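Local coordinates for BPT4 GENE 59 helicase assembly protein (Enterobacteria phage T4, PDB 1C1K) that loads the replicative helicase onto fork DNA covered by the single-stranded DNA-binding protein and coordinates leading- and lagging-strand synthesis, at residues N154-S157 and F158-I162. Numbering follows the deposited sequence.
Sequences NIIS and FETFI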
loop_
_atom_site.group_PDB
_atom_site.type_symbol
_atom_site.label_atom_id
_atom_site.label_comp_id
_atom_site.label_asym_id
_atom_site.label_seq_id
_atom_site.Cartn_x
_atom_site.Cartn_y
_atom_site.Cartn_z
ATOM N N ASN A 154 5.571 -11.155 4.449
ATOM C CA ASN A 154 5.719 -10.786 3.048
ATOM C C ASN A 154 5.373 -11.926 2.086
ATOM O O ASN A 154 5.900 -11.993 0.970
ATOM C CB ASN A 154 7.145 -10.292 2.781
ATOM C CG ASN A 154 7.300 -9.677 1.406
ATOM O OD1 ASN A 154 6.461 -8.890 0.963
ATOM N ND2 ASN A 154 8.377 -10.037 0.720
ATOM N N ILE A 155 4.484 -12.817 2.520
ATOM C CA ILE A 155 4.047 -13.928 1.681
ATOM C C ILE A 155 2.982 -13.399 0.713
ATOM O O ILE A 155 2.830 -13.903 -0.400
ATOM C CB ILE A 155 3.475 -15.083 2.545
ATOM C CG1 ILE A 155 4.632 -15.874 3.169
ATOM C CG2 ILE A 155 2.628 -16.014 1.696
ATOM C CD1 ILE A 155 4.494 -16.105 4.652
ATOM N N ILE A 156 2.253 -12.371 1.150
ATOM C CA ILE A 156 1.234 -11.729 0.330
ATOM C C ILE A 156 1.519 -10.235 0.344
ATOM O O ILE A 156 2.191 -9.737 1.242
ATOM C CB ILE A 156 -0.207 -11.996 0.854
ATOM C CG1 ILE A 156 -0.430 -11.316 2.205
ATOM C CG2 ILE A 156 -0.449 -13.500 0.937
ATOM C CD1 ILE A 156 -1.851 -11.491 2.736
ATOM N N SER A 157 1.013 -9.526 -0.654
ATOM C CA SER A 157 1.250 -8.091 -0.768
ATOM C C SER A 157 0.190 -7.219 -0.105
ATOM O O SER A 157 -0.869 -7.699 0.314
ATOM C CB SER A 157 1.340 -7.714 -2.245
ATOM O OG SER A 157 0.075 -7.882 -2.855
ATOM N N PHE A 158 0.486 -5.927 -0.014
ATOM C CA PHE A 158 -0.445 -4.972 0.569
ATOM C C PHE A 158 -1.667 -4.885 -0.334
ATOM O O PHE A 158 -2.791 -4.768 0.146
ATOM C CB PHE A 158 0.200 -3.585 0.673
ATOM C CG PHE A 158 0.862 -3.319 1.995
ATOM C CD1 PHE A 158 2.119 -3.841 2.274
ATOM C CD2 PHE A 158 0.235 -2.537 2.957
ATOM C CE1 PHE A 158 2.743 -3.587 3.490
ATOM C CE2 PHE A 158 0.849 -2.278 4.175
ATOM C CZ PHE A 158 2.106 -2.804 4.443
ATOM N N GLU A 159 -1.454 -4.943 -1.647
ATOM C CA GLU A 159 -2.570 -4.858 -2.582
ATOM C C GLU A 159 -3.509 -6.049 -2.393
ATOM O O GLU A 159 -4.729 -5.897 -2.450
ATOM C CB GLU A 159 -2.061 -4.791 -4.030
ATOM C CG GLU A 159 -1.322 -3.492 -4.373
ATOM C CD GLU A 159 0.132 -3.518 -3.945
ATOM O OE1 GLU A 159 0.625 -4.602 -3.566
ATOM O OE2 GLU A 159 0.790 -2.460 -3.984
ATOM N N THR A 160 -2.939 -7.231 -2.168
ATOM C CA THR A 160 -3.749 -8.423 -1.954
ATOM C C THR A 160 -4.541 -8.268 -0.660
ATOM O O THR A 160 -5.738 -8.544 -0.625
ATOM C CB THR A 160 -2.878 -9.691 -1.867
ATOM O OG1 THR A 160 -2.475 -10.073 -3.186
ATOM C CG2 THR A 160 -3.659 -10.842 -1.227
ATOM N N PHE A 161 -3.878 -7.810 0.394
ATOM C CA PHE A 161 -4.546 -7.617 1.677
ATOM C C PHE A 161 -5.724 -6.654 1.513
ATOM O O PHE A 161 -6.830 -6.906 2.007
ATOM C CB PHE A 161 -3.561 -7.058 2.710
ATOM C CG PHE A 161 -3.995 -7.262 4.140
ATOM C CD1 PHE A 161 -4.892 -6.381 4.745
ATOM C CD2 PHE A 161 -3.506 -8.338 4.885
ATOM C CE1 PHE A 161 -5.296 -6.567 6.071
ATOM C CE2 PHE A 161 -3.903 -8.534 6.213
ATOM C CZ PHE A 161 -4.800 -7.644 6.805
ATOM N N ILE A 162 -5.499 -5.552 0.804
ATOM C CA ILE A 162 -6.558 -4.574 0.617
ATOM C C ILE A 162 -7.640 -5.093 -0.324
ATOM O O ILE A 162 -8.813 -4.759 -0.174
ATOM C CB ILE A 162 -5.978 -3.225 0.131
ATOM C CG1 ILE A 162 -5.110 -2.628 1.244
ATOM C CG2 ILE A 162 -7.103 -2.248 -0.205
ATOM C CD1 ILE A 162 -4.175 -1.524 0.786
HETATM O O HOH W 1 0.118 -7.390 -5.481
#
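Ser-157 and Thr-160 meet at the start of helix 158-168, where the serine is the N-cap. The capping bond runs from Thr-160 N to Ser-157 OG, over 3.2 Å with an N-H...O angle of 157°. Phe-161 N donates to Ser-157 O over 3.0 Å at 164°, the first i to i+4 backbone bond of the helix. The hydroxyl can meet the Thr-160 amide because chi1 of Ser-157 (68°) sets OG between its own N and carbonyl carbon, within bonding distance of that N-H.

A water lies 2.7 Å from Ser-157 OG and donates weakly to Glu-159 OE1, linking the cap to the carboxylate. Glu-159 is bent at chi2, which brings OE1 back to 3.5 Å from Ser-157 CB. The other carboxylate oxygen, OE2, is bonded to the hydroxyls of Tyr-102 and Tyr-193. Asp-116 OD1 bonds to Ser-157 N and Thr-160 OG1, tying the N-cap residue and the third residue of the helix to helix 109-126.

Apolar contact begins one residue before the cap, at Ile-156. Its CB lies 4.2 Å from Thr-160 CG2, while its CD1 comes to the edge of the Phe-161 ring, near the ring plane, 4.2 Å from CD2. This Ile-156 and Phe-161 pair matches the hydrophobic staple, in which the residue before an N-cap meets the fourth residue of the helix. Ile-147 of helix 146-152 touches both Ile-156 and Phe-161.

Helix 146-152 closes with a Schellman motif at Asn-154, which has positive phi, and two residues separate it from the Ser-157 N-cap. At that cap, serine satisfies an early helix amide, and the carboxylates of Asp-116 and Glu-159 near this N-terminus would probably interact favourably with the helix dipole.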